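Local coordinates for ribosomal protein S2-related protein (Deinococcus radiodurans, PDB 2JH3) that binds a 4Fe-4S iron-sulfur cluster and may act as a chelatase that inserts iron into a tetrapyrrole such as sirohydrochlorin, at residues A[196-207]-A[231-242]; A[375-383]-A[438-449]. All coordinates share one frame; numbering follows the deposited sequence.

Contact 1 and contact 2 lie on opposite sides of the chain's centre, their own centres about 59 Å apart and their nearest atoms about 42 Å apart, and they follow one another along the sequence without touching. Contact 1, 196-207 with 231-242, lies within the second CbiX region and joins a loop to the end of helix 218-234 and the edge strand of its parallel sheet, remote from the iron-sulfur cluster. Contact 2, 375-383 with 438-449, joins a helix of the DR2241 stabilising region to the cluster-binding region. It is the one near the metal site: the side chain of Glu378 is about 8 Å from the cluster, and Pro449 directly precedes the ligand Cys450.

Contact 1 of 2, residues A[196-207]-A[231-242]; sequences SEWPSRVEAGQA and AAERFPQAPPLH
Phe235, just beyond the last turn of helix 218-234, lays one face of its ring against Pro199. Its CB starts the contact 3.7 Å from Pro199 CG, and with CG anti to the carbonyl carbon (chi1 -65°) the ring runs back along the 3-10 segment 196-200. CG, CD1 and CD2 all rest on the proline ring, Pro199 CB standing 4.1 Å from the centroid of the Phe235 ring as a CH-pi contact. Farther out, CE1 meets Ser200 N, while CE2 and CZ both border Glu197 OE2 at the ring edge, CZ at 3.5 Å, where a carboxylate oxygen suits the positive rim of an aromatic. An alanine in place of Phe235 is likely to strip Pro199 of the surface it lies on and open a gap beside Glu197. The same carboxylate forms a salt bridge through OE1, 2.6 Å from Arg234 NH1, although the angle makes its hydrogen bond weak.

The indole of Trp198 is held between Pro199 CG over one face and Leu241 CD2 over the other, with Pro239 O at its edge 3.4 Å from CH2. Ala231, whose small CB lies 3.4 Å from Trp198 NE1, suits so close an approach. Beyond the prolines the backbones pair: Ala207 N donates to Pro240 O, and His242 N to Ala207 O at 2.9 Å. These bonds add strand 241-243 in parallel beside 207-211 at the edge of the five-stranded sheet, while Trp198 also packs on Leu146 of strand 144-149 and Leu228 of helix 218-234.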
# COMPACT_ATOMS: atom_id res chain seq x y z
N SER A 196 2.05 34.34 -23.14
CA SER A 196 1.47 34.16 -24.48
C SER A 196 1.44 35.48 -25.29
O SER A 196 1.24 35.48 -26.48
CB SER A 196 0.10 33.51 -24.37
OG SER A 196 -0.80 34.41 -23.80
N GLU A 197 1.74 36.61 -24.64
CA GLU A 197 1.86 37.88 -25.27
C GLU A 197 3.30 38.45 -25.19
O GLU A 197 3.53 39.65 -25.36
CB GLU A 197 0.91 38.84 -24.55
CG GLU A 197 -0.57 38.47 -24.62
CD GLU A 197 -1.15 38.75 -26.00
OE1 GLU A 197 -2.04 37.98 -26.45
OE2 GLU A 197 -0.71 39.74 -26.64
N TRP A 198 4.29 37.62 -24.94
CA TRP A 198 5.64 38.15 -24.61
C TRP A 198 6.29 39.08 -25.65
O TRP A 198 6.98 40.01 -25.27
CB TRP A 198 6.64 37.02 -24.23
CG TRP A 198 7.11 36.12 -25.34
CD1 TRP A 198 6.64 34.86 -25.64
CD2 TRP A 198 8.19 36.36 -26.26
NE1 TRP A 198 7.31 34.33 -26.71
CE2 TRP A 198 8.27 35.23 -27.12
CE3 TRP A 198 9.02 37.46 -26.51
CZ2 TRP A 198 9.18 35.16 -28.20
CZ3 TRP A 198 9.91 37.39 -27.57
CH2 TRP A 198 9.98 36.25 -28.41
N PRO A 199 6.14 38.80 -26.96
CA PRO A 199 6.77 39.71 -27.93
C PRO A 199 6.24 41.18 -27.87
O PRO A 199 6.93 42.09 -28.32
CB PRO A 199 6.50 39.01 -29.27
CG PRO A 199 6.15 37.57 -28.91
CD PRO A 199 5.44 37.69 -27.64
N SER A 200 5.05 41.40 -27.30
CA SER A 200 4.53 42.75 -27.04
C SER A 200 5.40 43.57 -26.08
O SER A 200 5.22 44.81 -25.96
CB SER A 200 3.13 42.68 -26.43
OG SER A 200 3.14 42.27 -25.07
N ARG A 201 6.35 42.91 -25.41
CA ARG A 201 7.21 43.56 -24.43
C ARG A 201 8.68 43.51 -24.81
O ARG A 201 9.55 43.73 -23.99
CB ARG A 201 6.99 42.93 -23.04
CG ARG A 201 5.72 43.41 -22.31
CD ARG A 201 5.79 44.97 -22.04
NE ARG A 201 4.66 45.37 -21.20
CZ ARG A 201 3.43 45.59 -21.66
NH1 ARG A 201 3.20 45.48 -22.96
NH2 ARG A 201 2.43 45.90 -20.82
N VAL A 202 8.99 43.21 -26.05
CA VAL A 202 10.39 43.07 -26.45
C VAL A 202 10.60 43.92 -27.67
O VAL A 202 9.88 43.77 -28.66
CB VAL A 202 10.75 41.60 -26.78
CG1 VAL A 202 12.12 41.48 -27.46
CG2 VAL A 202 10.71 40.76 -25.54
N GLU A 203 11.60 44.80 -27.57
CA GLU A 203 11.99 45.70 -28.65
C GLU A 203 13.39 45.41 -29.18
O GLU A 203 13.79 45.97 -30.20
CB GLU A 203 11.86 47.13 -28.18
CG GLU A 203 10.39 47.56 -28.06
CD GLU A 203 10.14 48.57 -26.94
OE1 GLU A 203 10.97 49.51 -26.78
OE2 GLU A 203 9.11 48.43 -26.22
N ALA A 204 14.14 44.54 -28.51
CA ALA A 204 15.40 44.04 -29.04
C ALA A 204 15.18 42.94 -30.07
O ALA A 204 14.07 42.41 -30.22
CB ALA A 204 16.28 43.50 -27.88
N GLY A 205 16.24 42.57 -30.77
CA GLY A 205 16.19 41.52 -31.74
C GLY A 205 16.35 40.13 -31.20
O GLY A 205 16.36 39.17 -31.98
N GLN A 206 16.55 40.01 -29.89
CA GLN A 206 16.52 38.70 -29.19
C GLN A 206 15.99 38.84 -27.77
O GLN A 206 15.91 39.96 -27.23
CB GLN A 206 17.88 38.07 -29.11
CG GLN A 206 18.39 37.56 -30.40
CD GLN A 206 19.42 36.48 -30.16
OE1 GLN A 206 20.41 36.71 -29.46
NE2 GLN A 206 19.17 35.29 -30.70
N ALA A 207 15.61 37.68 -27.22
CA ALA A 207 15.07 37.61 -25.86
C ALA A 207 15.54 36.34 -25.16
O ALA A 207 15.79 35.32 -25.81
CB ALA A 207 13.53 37.65 -25.92
N ALA A 231 2.12 32.66 -28.34
CA ALA A 231 2.89 33.84 -28.69
C ALA A 231 3.40 33.76 -30.14
O ALA A 231 3.35 34.73 -30.90
CB ALA A 231 4.06 34.02 -27.76
N ALA A 232 3.94 32.60 -30.52
CA ALA A 232 4.54 32.47 -31.86
C ALA A 232 3.50 32.68 -33.00
O ALA A 232 3.82 33.31 -34.04
CB ALA A 232 5.28 31.10 -32.01
N GLU A 233 2.24 32.24 -32.81
CA GLU A 233 1.17 32.50 -33.81
C GLU A 233 0.69 33.91 -33.83
O GLU A 233 0.40 34.45 -34.89
CB GLU A 233 -0.10 31.68 -33.57
CG GLU A 233 0.02 30.23 -33.41
CD GLU A 233 -1.35 29.57 -33.12
OE1 GLU A 233 -2.29 30.24 -32.56
OE2 GLU A 233 -1.44 28.35 -33.39
N ARG A 234 0.46 34.48 -32.66
CA ARG A 234 -0.05 35.82 -32.54
C ARG A 234 0.98 36.80 -33.02
O ARG A 234 0.62 37.92 -33.38
CB ARG A 234 -0.39 36.15 -31.11
CG ARG A 234 -1.55 35.46 -30.59
CD ARG A 234 -1.58 35.58 -29.07
NE ARG A 234 -2.46 34.58 -28.49
CZ ARG A 234 -2.81 34.53 -27.21
NH1 ARG A 234 -2.31 35.42 -26.37
NH2 ARG A 234 -3.60 33.56 -26.77
N PHE A 235 2.25 36.40 -33.03
CA PHE A 235 3.38 37.33 -33.27
C PHE A 235 4.36 36.60 -34.14
O PHE A 235 5.47 36.26 -33.70
CB PHE A 235 4.09 37.73 -31.95
CG PHE A 235 3.23 38.56 -30.97
CD1 PHE A 235 3.28 39.95 -30.98
CD2 PHE A 235 2.48 37.94 -29.99
CE1 PHE A 235 2.55 40.70 -30.02
CE2 PHE A 235 1.75 38.66 -29.07
CZ PHE A 235 1.80 40.03 -29.07
N PRO A 236 3.97 36.36 -35.42
CA PRO A 236 4.81 35.59 -36.32
C PRO A 236 6.16 36.30 -36.55
O PRO A 236 7.12 35.66 -36.87
CB PRO A 236 3.97 35.54 -37.63
CG PRO A 236 2.93 36.64 -37.49
CD PRO A 236 2.69 36.80 -36.06
N GLN A 237 6.20 37.60 -36.33
CA GLN A 237 7.43 38.39 -36.43
C GLN A 237 8.34 38.40 -35.16
O GLN A 237 9.38 39.09 -35.14
CB GLN A 237 7.04 39.83 -36.76
CG GLN A 237 6.50 40.68 -35.63
CD GLN A 237 5.04 40.47 -35.32
OE1 GLN A 237 4.42 39.50 -35.77
NE2 GLN A 237 4.47 41.35 -34.52
N ALA A 238 7.94 37.67 -34.11
CA ALA A 238 8.71 37.67 -32.82
C ALA A 238 10.17 37.29 -33.07
O ALA A 238 10.44 36.44 -33.92
CB ALA A 238 8.09 36.68 -31.87
N PRO A 239 11.14 37.87 -32.29
CA PRO A 239 12.56 37.46 -32.39
C PRO A 239 12.82 36.12 -31.73
O PRO A 239 11.93 35.57 -31.06
CB PRO A 239 13.31 38.56 -31.64
CG PRO A 239 12.32 39.19 -30.74
CD PRO A 239 10.93 38.92 -31.28
N PRO A 240 14.05 35.58 -31.89
CA PRO A 240 14.33 34.28 -31.29
C PRO A 240 14.32 34.37 -29.73
O PRO A 240 14.77 35.35 -29.17
CB PRO A 240 15.73 33.92 -31.81
CG PRO A 240 16.26 35.14 -32.48
CD PRO A 240 15.21 36.19 -32.55
N LEU A 241 13.74 33.37 -29.09
CA LEU A 241 13.65 33.31 -27.61
C LEU A 241 14.50 32.16 -27.11
O LEU A 241 14.22 31.01 -27.43
CB LEU A 241 12.22 33.04 -27.15
CG LEU A 241 12.05 33.12 -25.62
CD1 LEU A 241 12.35 34.52 -25.10
CD2 LEU A 241 10.64 32.72 -25.25
N HIS A 242 15.50 32.47 -26.30
CA HIS A 242 16.18 31.40 -25.56
C HIS A 242 15.52 31.15 -24.18
O HIS A 242 15.35 32.05 -23.36
CB HIS A 242 17.66 31.72 -25.45
CG HIS A 242 18.25 32.23 -26.73
ND1 HIS A 242 18.61 31.39 -27.77
CD2 HIS A 242 18.50 33.49 -27.15
CE1 HIS A 242 19.08 32.13 -28.77
NE2 HIS A 242 19.01 33.40 -28.42

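Contact 2 of 2, residues A[375-383]-A[438-449]; sequences VIEESYAHE and QTIFSGVPGGLP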
# COMPACT_ATOMS: atom_id res chain seq x y z
N VAL A 375 12.49 9.97 13.24
CA VAL A 375 12.21 8.71 13.84
C VAL A 375 13.15 8.44 15.03
O VAL A 375 12.74 7.93 16.04
CB VAL A 375 12.23 7.58 12.76
CG1 VAL A 375 12.23 6.24 13.36
CG2 VAL A 375 11.04 7.71 11.81
N ILE A 376 14.44 8.70 14.88
CA ILE A 376 15.38 8.42 15.98
C ILE A 376 15.07 9.23 17.28
O ILE A 376 14.94 8.67 18.36
CB ILE A 376 16.88 8.66 15.52
CG1 ILE A 376 17.38 7.56 14.55
CG2 ILE A 376 17.78 8.85 16.72
CD1 ILE A 376 16.98 6.30 14.78
N GLU A 377 14.86 10.52 17.10
CA GLU A 377 14.61 11.47 18.15
C GLU A 377 13.25 11.21 18.84
O GLU A 377 13.13 11.31 20.06
CB GLU A 377 14.59 12.86 17.49
CG GLU A 377 15.96 13.34 16.90
CD GLU A 377 16.14 13.11 15.41
OE1 GLU A 377 15.41 12.32 14.84
OE2 GLU A 377 17.08 13.69 14.83
N GLU A 378 12.22 10.94 18.07
CA GLU A 378 10.88 10.62 18.60
C GLU A 378 10.82 9.34 19.32
O GLU A 378 10.21 9.25 20.39
CB GLU A 378 9.85 10.61 17.48
CG GLU A 378 9.60 11.96 17.03
CD GLU A 378 8.66 12.06 15.84
OE1 GLU A 378 8.39 11.03 15.17
OE2 GLU A 378 8.22 13.21 15.53
N SER A 379 11.45 8.31 18.75
CA SER A 379 11.52 7.03 19.39
C SER A 379 12.26 7.10 20.75
O SER A 379 11.80 6.52 21.77
CB SER A 379 12.14 5.99 18.45
OG SER A 379 11.26 5.74 17.31
N TYR A 380 13.38 7.85 20.76
CA TYR A 380 14.20 8.06 21.96
C TYR A 380 13.37 8.74 23.02
O TYR A 380 13.35 8.32 24.19
CB TYR A 380 15.42 8.91 21.66
CG TYR A 380 16.29 9.09 22.87
CD1 TYR A 380 17.15 8.11 23.24
CD2 TYR A 380 16.23 10.28 23.66
CE1 TYR A 380 17.95 8.23 24.39
CE2 TYR A 380 17.03 10.43 24.79
CZ TYR A 380 17.87 9.38 25.17
OH TYR A 380 18.70 9.49 26.30
N ALA A 381 12.72 9.81 22.63
CA ALA A 381 11.87 10.58 23.54
C ALA A 381 10.70 9.77 24.11
O ALA A 381 10.37 9.88 25.28
CB ALA A 381 11.37 11.74 22.81
N HIS A 382 10.09 8.93 23.28
CA HIS A 382 9.01 8.09 23.76
C HIS A 382 9.46 7.09 24.81
O HIS A 382 8.81 6.99 25.82
CB HIS A 382 8.29 7.43 22.59
CG HIS A 382 7.03 6.75 22.99
ND1 HIS A 382 6.00 7.40 23.62
CD2 HIS A 382 6.62 5.48 22.80
CE1 HIS A 382 4.99 6.57 23.80
NE2 HIS A 382 5.34 5.39 23.32
N GLU A 383 10.59 6.41 24.61
CA GLU A 383 11.18 5.49 25.59
C GLU A 383 11.53 6.14 26.96
O GLU A 383 11.44 5.52 28.03
CB GLU A 383 12.44 4.86 25.01
CG GLU A 383 12.28 3.84 23.98
CD GLU A 383 11.59 2.50 24.38
OE1 GLU A 383 11.13 2.27 25.52
OE2 GLU A 383 11.48 1.67 23.48
N GLN A 438 6.84 -0.42 23.21
CA GLN A 438 8.24 -0.71 22.87
C GLN A 438 8.56 -0.11 21.51
O GLN A 438 7.78 -0.26 20.54
CB GLN A 438 8.45 -2.19 22.76
CG GLN A 438 8.45 -2.97 24.12
CD GLN A 438 8.41 -4.45 23.90
OE1 GLN A 438 7.40 -5.00 23.39
NE2 GLN A 438 9.48 -5.13 24.27
N THR A 439 9.69 0.59 21.41
CA THR A 439 10.15 1.15 20.16
C THR A 439 11.32 0.40 19.58
O THR A 439 11.82 -0.58 20.14
CB THR A 439 10.59 2.60 20.25
OG1 THR A 439 11.86 2.64 20.90
CG2 THR A 439 9.58 3.48 20.96
N ILE A 440 11.82 0.91 18.43
CA ILE A 440 13.06 0.44 17.90
C ILE A 440 14.17 0.29 18.88
O ILE A 440 14.99 -0.67 18.75
CB ILE A 440 13.55 1.36 16.71
CG1 ILE A 440 13.75 2.79 17.18
CG2 ILE A 440 12.54 1.18 15.57
CD1 ILE A 440 14.40 3.70 16.05
N PHE A 441 14.21 1.20 19.83
CA PHE A 441 15.24 1.11 20.89
C PHE A 441 15.07 -0.03 21.90
O PHE A 441 16.07 -0.40 22.59
CB PHE A 441 15.38 2.45 21.58
CG PHE A 441 16.02 3.49 20.71
CD1 PHE A 441 17.27 3.29 20.17
CD2 PHE A 441 15.38 4.62 20.43
CE1 PHE A 441 17.82 4.22 19.33
CE2 PHE A 441 15.93 5.56 19.58
CZ PHE A 441 17.14 5.36 19.04
N SER A 442 13.88 -0.61 21.98
CA SER A 442 13.66 -1.86 22.72
C SER A 442 13.76 -3.11 21.83
O SER A 442 13.31 -4.18 22.22
CB SER A 442 12.31 -1.91 23.40
OG SER A 442 12.20 -0.78 24.26
N GLY A 443 14.28 -2.97 20.64
CA GLY A 443 14.44 -4.10 19.74
C GLY A 443 13.22 -4.45 18.92
O GLY A 443 13.19 -5.52 18.27
N VAL A 444 12.22 -3.58 18.87
CA VAL A 444 11.05 -3.79 18.02
C VAL A 444 11.14 -2.96 16.73
O VAL A 444 10.87 -1.77 16.76
CB VAL A 444 9.71 -3.47 18.77
CG1 VAL A 444 8.52 -3.88 17.92
CG2 VAL A 444 9.67 -4.28 20.03
N PRO A 445 11.49 -3.59 15.60
CA PRO A 445 11.74 -2.82 14.34
C PRO A 445 10.57 -1.93 13.85
O PRO A 445 10.80 -0.82 13.32
CB PRO A 445 12.06 -3.93 13.34
CG PRO A 445 12.69 -5.04 14.32
CD PRO A 445 11.70 -5.04 15.38
N GLY A 446 9.33 -2.43 14.02
CA GLY A 446 8.15 -1.69 13.71
C GLY A 446 7.53 -0.86 14.80
O GLY A 446 6.42 -0.39 14.61
N GLY A 447 8.25 -0.57 15.89
CA GLY A 447 7.71 0.29 16.95
C GLY A 447 8.17 1.70 16.78
O GLY A 447 9.27 2.01 17.18
N LEU A 448 7.36 2.53 16.12
CA LEU A 448 7.71 3.91 15.90
C LEU A 448 6.55 4.80 16.30
O LEU A 448 5.45 4.52 15.92
CB LEU A 448 7.99 4.13 14.42
CG LEU A 448 9.19 3.53 13.70
CD1 LEU A 448 9.09 2.08 13.50
CD2 LEU A 448 9.26 4.12 12.35
N PRO A 449 6.79 5.82 17.09
CA PRO A 449 5.64 6.73 17.39
C PRO A 449 5.27 7.77 16.36
O PRO A 449 6.12 8.29 15.63
CB PRO A 449 6.08 7.41 18.67
CG PRO A 449 7.62 7.40 18.62
CD PRO A 449 8.02 6.18 17.85
O HOH W 1 8.48 8.30 14.62
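Glu383 OE2 is gripped by three donors from the start of segment 438-449. Thr439 OG1 reaches it on the anti side at 2.8 Å, Thr439 N on the syn side but 35° out of the carboxylate plane, and Ser442 OG from above that plane at 2.7 Å. A bend in the glutamate chain (chi2 -65°) brings the oxygen to this spot, and three donors on one atom would probably stabilise its negative charge. Thr439 OG1 has a second task: it accepts from Phe441 N, making an ST turn that fixes the hydroxyl and shapes the backbone around the carboxylate. Threonine suits the place because its CG2 also lies at the edge of the His382 ring.

Phe441 turns the edge of its ring to the helix, CE2 lying 3.5 Å from Ile376 O. Next to it a small residue suits the helix, and Ser379 fits: its CB packs on Ile440 CG1, and its OG donates back to Val375 O at 2.9 Å, so the hydroxyl is satisfied within the helix while Pro449 CD sits 3.3 Å from that OG. Val375 CG1 meets Leu448 CD2 at 3.8 Å. A water donates to both Glu378 OE1 and, at 2.6 Å, Pro449 O, and so bridges them; Glu378 OE2 forms a salt bridge with Arg60. Glycine suits position 447, since a CB there would run into Gln438 O.

Helix 375-383 thus backs the loop leading into strand 448-450, which pairs in parallel with 427-429. Cys450, on this strand, is one of four cysteines binding the 4Fe-4S cluster, and the contact forms part of the junction between the stabilising and cluster-binding regions.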